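Paenibacillus xanthan lyase (Paenibacillus, PDB 6F2P) catalyses the eliminative removal of terminal mannose from xanthan side chains, as a calcium-containing, multidomain lyase of polysaccharide lyase family 8. Local coordinates at residues S760-P765 with D812-G817; V821-M826 with F860-Y865; S959-V964 with T1007-A1012. All blocks are in the same frame, centred on the assembly; numbering follows the deposited sequence.

Contact 1: residues S760-P765 with D812-G817; sequences SPIPIP and DVTQPG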
# COMPACT_ATOMS: atom_id res chain seq x y z
N SER A 760 -13.38 8.40 29.04
CA SER A 760 -14.77 8.77 29.17
C SER A 760 -15.45 8.41 27.86
O SER A 760 -14.83 8.50 26.80
CB SER A 760 -14.93 10.26 29.48
OG SER A 760 -14.16 10.63 30.61
N PRO A 761 -16.72 7.99 27.94
CA PRO A 761 -17.52 7.74 26.73
C PRO A 761 -17.44 8.92 25.78
O PRO A 761 -17.33 10.06 26.21
CB PRO A 761 -18.94 7.56 27.28
CG PRO A 761 -18.87 7.89 28.78
CD PRO A 761 -17.45 7.67 29.17
N ILE A 762 -17.45 8.65 24.48
CA ILE A 762 -17.29 9.69 23.47
C ILE A 762 -18.65 10.08 22.94
O ILE A 762 -19.25 9.34 22.15
CB ILE A 762 -16.40 9.20 22.31
CG1 ILE A 762 -15.01 8.81 22.82
CG2 ILE A 762 -16.28 10.26 21.23
CD1 ILE A 762 -14.07 8.36 21.72
N PRO A 763 -19.16 11.25 23.36
CA PRO A 763 -20.52 11.64 22.96
C PRO A 763 -20.59 11.98 21.48
O PRO A 763 -19.54 12.12 20.84
CB PRO A 763 -20.79 12.88 23.82
CG PRO A 763 -19.43 13.44 24.09
CD PRO A 763 -18.49 12.27 24.18
N ILE A 764 -21.80 12.09 20.94
CA ILE A 764 -21.98 12.43 19.53
C ILE A 764 -21.40 13.82 19.27
O ILE A 764 -21.89 14.80 19.81
CB ILE A 764 -23.45 12.42 19.13
CG1 ILE A 764 -24.05 11.03 19.36
CG2 ILE A 764 -23.62 12.86 17.70
CD1 ILE A 764 -23.37 9.92 18.57
N PRO A 765 -20.35 13.89 18.44
CA PRO A 765 -19.64 15.16 18.19
C PRO A 765 -20.47 16.21 17.45
O PRO A 765 -20.07 16.65 16.38
CB PRO A 765 -18.46 14.72 17.33
CG PRO A 765 -18.92 13.50 16.65
CD PRO A 765 -19.77 12.78 17.66
N ASP A 812 -18.55 9.97 11.81
CA ASP A 812 -18.28 9.03 12.88
C ASP A 812 -19.40 9.09 13.93
O ASP A 812 -19.46 10.02 14.74
CB ASP A 812 -16.93 9.33 13.53
CG ASP A 812 -16.49 8.25 14.49
OD1 ASP A 812 -17.27 7.31 14.75
OD2 ASP A 812 -15.35 8.35 15.00
N VAL A 813 -20.29 8.10 13.92
CA VAL A 813 -21.36 8.01 14.91
C VAL A 813 -20.84 7.21 16.11
O VAL A 813 -20.82 5.98 16.10
CB VAL A 813 -22.62 7.35 14.33
CG1 VAL A 813 -23.73 7.26 15.39
CG2 VAL A 813 -23.09 8.12 13.10
N THR A 814 -20.44 7.94 17.15
CA THR A 814 -19.67 7.37 18.25
C THR A 814 -20.48 6.64 19.31
O THR A 814 -19.92 5.95 20.16
CB THR A 814 -18.85 8.46 18.95
OG1 THR A 814 -19.75 9.38 19.58
CG2 THR A 814 -17.98 9.20 17.94
N GLN A 815 -21.81 6.79 19.26
CA GLN A 815 -22.70 6.12 20.20
C GLN A 815 -23.86 5.50 19.45
O GLN A 815 -24.61 6.21 18.78
CB GLN A 815 -23.24 7.11 21.25
CG GLN A 815 -22.18 7.73 22.13
CD GLN A 815 -21.44 6.70 22.96
OE1 GLN A 815 -22.00 5.65 23.30
NE2 GLN A 815 -20.19 6.99 23.29
N PRO A 816 -24.01 4.18 19.56
CA PRO A 816 -25.14 3.51 18.90
C PRO A 816 -26.46 4.06 19.44
O PRO A 816 -26.55 4.38 20.62
CB PRO A 816 -24.97 2.05 19.31
CG PRO A 816 -24.14 2.08 20.55
CD PRO A 816 -23.22 3.25 20.39
N GLY A 817 -27.46 4.17 18.57
CA GLY A 817 -28.77 4.61 18.97
C GLY A 817 -29.61 4.96 17.76
O GLY A 817 -29.15 4.89 16.63
O HOH W 1 -17.02 6.20 23.77
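The side chain of Q815 traces most of this contact. Its CB lies 3.9 Å from CD1 of I764, a methyl that also approaches the Q815 backbone N and reaches CG1 of V813 at 4.2 Å. CG, anti to the carbonyl carbon of its own residue, passes 3.3 Å from I762 O; the bend at chi2 (-63°) then brings CD and the amide round to the same oxygen. At the tip NE2 donates to that same oxygen, I762 O, over 2.8 Å and along a nearly straight N-H path (168°). The acceptor lies in the Q815 amide plane, whereas NE2 stands well above the plane of the I762 carbonyl. A water accepts from I762 N and, weakly, from NE2, so that it bridges the two donors.

The proline-rich run 760-765, with neither helix nor strand geometry, belongs to the linker between strand 744-750 of one β-sandwich and strand 768-769 of the next. Residues 814-816 form the turn at which strand 806-813 of one sheet of that second sandwich gives way to strand 817-826 of the other.

T814 supplies a second grip on I762 O, OG1 donating over 2.6 Å. Its chi1 of 65° sets OG1 between the backbone N and carbonyl carbon and leaves CG2 to meet I762 CG2 at 3.9 Å, the two side chains crossing at about a right angle. P765 comes tip to tip with T814. Beyond the pair, I762 and T814 both touch K734 of the preceding sandwich, while D812 forms a salt bridge with K734 and a hydrogen bond with Y705 OH.

Contact 2: residues V821-M826 with F860-Y865; sequences VKSRIM and FTMGSY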
# COMPACT_ATOMS: atom_id res chain seq x y z
N VAL A 821 -32.11 12.87 12.35
CA VAL A 821 -31.04 13.53 11.61
C VAL A 821 -31.43 14.92 11.12
O VAL A 821 -32.34 15.07 10.31
CB VAL A 821 -30.58 12.70 10.41
CG1 VAL A 821 -29.47 13.43 9.66
CG2 VAL A 821 -30.09 11.35 10.89
N LYS A 822 -30.72 15.93 11.61
CA LYS A 822 -30.98 17.32 11.24
C LYS A 822 -29.80 17.94 10.48
O LYS A 822 -28.64 17.55 10.66
CB LYS A 822 -31.27 18.16 12.50
CG LYS A 822 -32.44 17.65 13.33
CD LYS A 822 -32.83 18.63 14.44
CE LYS A 822 -34.20 18.28 15.01
NZ LYS A 822 -34.65 19.17 16.11
N SER A 823 -30.09 18.90 9.62
CA SER A 823 -29.02 19.63 8.95
C SER A 823 -29.31 21.12 8.99
O SER A 823 -30.46 21.54 8.88
CB SER A 823 -28.87 19.16 7.50
OG SER A 823 -30.02 19.46 6.74
N ARG A 824 -28.27 21.92 9.19
CA ARG A 824 -28.41 23.37 9.20
C ARG A 824 -28.01 23.90 7.84
O ARG A 824 -26.90 23.68 7.38
CB ARG A 824 -27.57 24.01 10.31
CG ARG A 824 -27.79 25.51 10.48
CD ARG A 824 -26.99 26.06 11.65
NE ARG A 824 -27.61 27.24 12.24
CZ ARG A 824 -27.15 28.48 12.10
NH1 ARG A 824 -26.06 28.72 11.39
NH2 ARG A 824 -27.78 29.50 12.68
N ILE A 825 -28.95 24.59 7.19
CA ILE A 825 -28.77 25.06 5.83
C ILE A 825 -28.74 26.59 5.80
O ILE A 825 -29.62 27.24 6.37
CB ILE A 825 -29.93 24.57 4.93
CG1 ILE A 825 -30.04 23.03 4.97
CG2 ILE A 825 -29.80 25.12 3.51
CD1 ILE A 825 -28.75 22.30 4.67
N MET A 826 -27.73 27.16 5.15
CA MET A 826 -27.69 28.61 4.97
C MET A 826 -28.56 29.02 3.78
O MET A 826 -28.68 28.27 2.80
CB MET A 826 -26.25 29.08 4.76
CG MET A 826 -25.31 28.65 5.85
SD MET A 826 -25.68 29.47 7.40
CE MET A 826 -26.29 28.08 8.34
N PHE A 860 -33.29 21.96 9.20
CA PHE A 860 -34.15 20.96 8.58
C PHE A 860 -34.07 19.64 9.32
O PHE A 860 -32.99 19.15 9.62
CB PHE A 860 -33.76 20.75 7.11
CG PHE A 860 -34.12 21.90 6.22
CD1 PHE A 860 -33.34 23.05 6.19
CD2 PHE A 860 -35.25 21.85 5.42
CE1 PHE A 860 -33.67 24.12 5.38
CE2 PHE A 860 -35.59 22.91 4.59
CZ PHE A 860 -34.79 24.05 4.57
N THR A 861 -35.23 19.07 9.63
CA THR A 861 -35.29 17.72 10.17
C THR A 861 -35.48 16.75 9.01
O THR A 861 -36.56 16.68 8.42
CB THR A 861 -36.44 17.56 11.17
OG1 THR A 861 -36.36 18.59 12.16
CG2 THR A 861 -36.36 16.21 11.86
N MET A 862 -34.43 16.01 8.68
CA MET A 862 -34.47 15.12 7.53
C MET A 862 -35.29 13.88 7.85
O MET A 862 -36.09 13.42 7.04
CB MET A 862 -33.06 14.70 7.11
CG MET A 862 -32.06 15.85 7.03
SD MET A 862 -32.52 17.08 5.81
CE MET A 862 -32.54 16.10 4.31
N GLY A 863 -35.08 13.35 9.05
CA GLY A 863 -35.79 12.15 9.46
C GLY A 863 -34.99 11.32 10.43
O GLY A 863 -33.90 11.71 10.86
N SER A 864 -35.52 10.15 10.78
CA SER A 864 -34.92 9.31 11.80
C SER A 864 -34.24 8.07 11.22
O SER A 864 -34.66 7.54 10.19
CB SER A 864 -35.98 8.92 12.82
OG SER A 864 -35.40 8.27 13.93
N TYR A 865 -33.19 7.60 11.90
CA TYR A 865 -32.41 6.45 11.44
C TYR A 865 -31.82 5.70 12.63
O TYR A 865 -31.41 6.31 13.62
CB TYR A 865 -31.28 6.91 10.53
CG TYR A 865 -30.54 5.79 9.81
CD1 TYR A 865 -30.97 5.34 8.57
CD2 TYR A 865 -29.42 5.19 10.37
CE1 TYR A 865 -30.30 4.33 7.91
CE2 TYR A 865 -28.75 4.17 9.72
CZ TYR A 865 -29.19 3.75 8.48
OH TYR A 865 -28.53 2.73 7.81
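Strands 821-826 and 860-865 run antiparallel, their directions 157° apart, and the ladder slips by one residue where M862 and G863 both face V821, a classic β bulge. V821 O is the shared acceptor there: M862 N reaches it at 2.8 Å, and G863 N adds a weak bond at 3.5 Å. The return bond, V821 N to G863 O, is nearly straight. G863 has a positive phi (151°), and with its psi a CB would press against the carbonyl oxygen of M862, a conformation suited to glycine. Past the bulge, S823 and F860 exchange a regular pair of backbone bonds.

On the face carrying S823 and F860, the F860 ring crosses the I825 side chain at about a right angle, and CG1 of I825 comes 3.5 Å from CD1 of F860. M862, bent at chi2 and chi3, brings SD to 3.6 Å from S823 OG before its end leads away; its CG is 4.4 Å from CG1 of V821. The other face is more polar. K822 extends beside T861, both pointing the same way, with CE of K822 3.6 Å from OG1 of T861.

Strand 817-826 lies between strands 857-867 and 891-900. Through the latter R824 forms a salt bridge with D894, a ligand of a bound calcium ion, tying this strand to the metal site. V821, F860 and M862 pack on strands 832-838 and 841-848, which belong to the five-stranded second sheet of the β-sandwich.

Contact 3: residues S959-V964 with T1007-A1012; sequences SGTYQV and TYSFNA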
# COMPACT_ATOMS: atom_id res chain seq x y z
N SER A 959 -28.83 11.65 31.71
CA SER A 959 -29.22 12.71 32.64
C SER A 959 -30.02 13.77 31.89
O SER A 959 -29.73 14.08 30.73
CB SER A 959 -27.99 13.34 33.29
OG SER A 959 -27.32 12.40 34.12
N GLY A 960 -31.05 14.31 32.54
CA GLY A 960 -31.87 15.32 31.91
C GLY A 960 -33.23 15.48 32.55
O GLY A 960 -33.47 15.01 33.66
N THR A 961 -34.13 16.15 31.83
CA THR A 961 -35.47 16.41 32.33
C THR A 961 -36.46 15.39 31.79
O THR A 961 -36.53 15.15 30.58
CB THR A 961 -35.93 17.83 31.97
OG1 THR A 961 -34.97 18.77 32.47
CG2 THR A 961 -37.28 18.13 32.58
N TYR A 962 -37.23 14.79 32.69
CA TYR A 962 -38.17 13.74 32.31
C TYR A 962 -39.57 13.94 32.88
O TYR A 962 -39.74 14.11 34.09
CB TYR A 962 -37.67 12.39 32.82
CG TYR A 962 -36.49 11.83 32.08
CD1 TYR A 962 -35.20 12.17 32.44
CD2 TYR A 962 -36.67 10.94 31.03
CE1 TYR A 962 -34.11 11.65 31.78
CE2 TYR A 962 -35.59 10.41 30.36
CZ TYR A 962 -34.32 10.77 30.74
OH TYR A 962 -33.24 10.24 30.07
N GLN A 963 -40.56 13.89 32.00
CA GLN A 963 -41.96 13.82 32.40
C GLN A 963 -42.27 12.46 33.02
O GLN A 963 -41.95 11.41 32.45
CB GLN A 963 -42.87 14.08 31.20
CG GLN A 963 -42.75 15.48 30.67
CD GLN A 963 -43.74 15.77 29.57
OE1 GLN A 963 -44.16 14.87 28.84
NE2 GLN A 963 -44.14 17.04 29.45
N VAL A 964 -42.89 12.48 34.19
CA VAL A 964 -43.23 11.25 34.90
C VAL A 964 -44.72 10.91 34.78
O VAL A 964 -45.57 11.62 35.31
CB VAL A 964 -42.81 11.34 36.39
CG1 VAL A 964 -43.27 10.12 37.16
CG2 VAL A 964 -41.31 11.53 36.52
N THR A 1007 -42.76 16.82 36.28
CA THR A 1007 -41.60 16.89 35.41
C THR A 1007 -40.38 17.29 36.24
O THR A 1007 -40.38 18.33 36.89
CB THR A 1007 -41.85 17.88 34.26
OG1 THR A 1007 -43.10 17.56 33.62
CG2 THR A 1007 -40.75 17.80 33.22
N TYR A 1008 -39.35 16.44 36.24
CA TYR A 1008 -38.22 16.60 37.15
C TYR A 1008 -36.89 16.30 36.47
O TYR A 1008 -36.85 15.72 35.38
CB TYR A 1008 -38.38 15.67 38.37
CG TYR A 1008 -39.73 15.80 39.04
CD1 TYR A 1008 -39.93 16.71 40.07
CD2 TYR A 1008 -40.81 15.02 38.64
CE1 TYR A 1008 -41.16 16.84 40.69
CE2 TYR A 1008 -42.05 15.14 39.25
CZ TYR A 1008 -42.22 16.06 40.27
OH TYR A 1008 -43.45 16.19 40.88
N SER A 1009 -35.80 16.72 37.11
CA SER A 1009 -34.47 16.39 36.63
C SER A 1009 -34.03 15.06 37.21
O SER A 1009 -34.12 14.85 38.42
CB SER A 1009 -33.46 17.47 37.02
OG SER A 1009 -33.72 18.67 36.32
N PHE A 1010 -33.57 14.16 36.36
CA PHE A 1010 -33.03 12.89 36.83
C PHE A 1010 -31.58 12.74 36.38
O PHE A 1010 -31.20 13.22 35.31
CB PHE A 1010 -33.85 11.72 36.30
CG PHE A 1010 -35.23 11.62 36.87
CD1 PHE A 1010 -35.46 10.95 38.06
CD2 PHE A 1010 -36.31 12.19 36.20
CE1 PHE A 1010 -36.75 10.84 38.59
CE2 PHE A 1010 -37.60 12.09 36.71
CZ PHE A 1010 -37.82 11.42 37.91
N ASN A 1011 -30.79 12.06 37.19
CA ASN A 1011 -29.45 11.66 36.77
C ASN A 1011 -29.53 10.32 36.06
O ASN A 1011 -30.43 9.52 36.33
CB ASN A 1011 -28.51 11.56 37.97
CG ASN A 1011 -28.32 12.90 38.67
OD1 ASN A 1011 -28.81 13.11 39.78
ND2 ASN A 1011 -27.59 13.80 38.02
N ALA A 1012 -28.61 10.08 35.14
CA ALA A 1012 -28.49 8.78 34.52
C ALA A 1012 -28.17 7.76 35.62
O ALA A 1012 -27.34 8.00 36.48
CB ALA A 1012 -27.40 8.79 33.46
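Y962 and F1010 cross obliquely on one face of an antiparallel pair: CB of Y962 rests 3.6 Å from CD2 of F1010, while the carbonyl oxygen of Y962 lies in the plane of the F1010 ring, at its edge. V964 comes in at about a right angle to F1010, setting its CG2 against the ring edge, 3.8 Å from CE2 of F1010. The same methyl meets the edge of the Y1008 ring, at 4.1 Å from CD2 of Y1008, so one branch of valine serves two aromatic rims.

This face belongs to the core of a β-sandwich in the golvesin C-terminal domain. Strand 960-967 pairs here with 1003-1010 and on its other flank with 1030-1039, while V982 of the second sheet touches both Y1008 and F1010. H984 stacks on Y1008, and Y962 OH bonds to I958 O.

The opposite face carries T961, Q963, T1007 and S1009. T961 and T1007 cross at about a right angle, their CG2 methyls 3.5 Å apart, and T1007 also lies alongside Q963, whose OE1 is held by Y965 OH. Four backbone bonds join the strands, two between G960 and F1010 and two between Y962 and Y1008; Y962 N to Y1008 O is almost linear at 172°. Just before strand 960-967 begins and beyond the end of 1003-1010, S959 OG accepts the backbone N-H of A1012 at 2.8 Å.

Contacts 1 and 2 belong to successive parts of one β-sandwich: the turn gripped in contact 1 leads directly into the strand paired in contact 2, and their centres are 18 Å apart. Contact 3 is in the later golvesin-type domain, its centre about 21 Å from that of contact 1 and 26 Å from that of contact 2, and neither touches it. Contact 1's nearest atoms to it are about 10 Å away. Calcium ions lie about 13 Å from the P765 side chain and about 10 Å from that of I825. None includes residues of the α-helical or super-sandwich domains, between which family 8 lyases have their catalytic cleft.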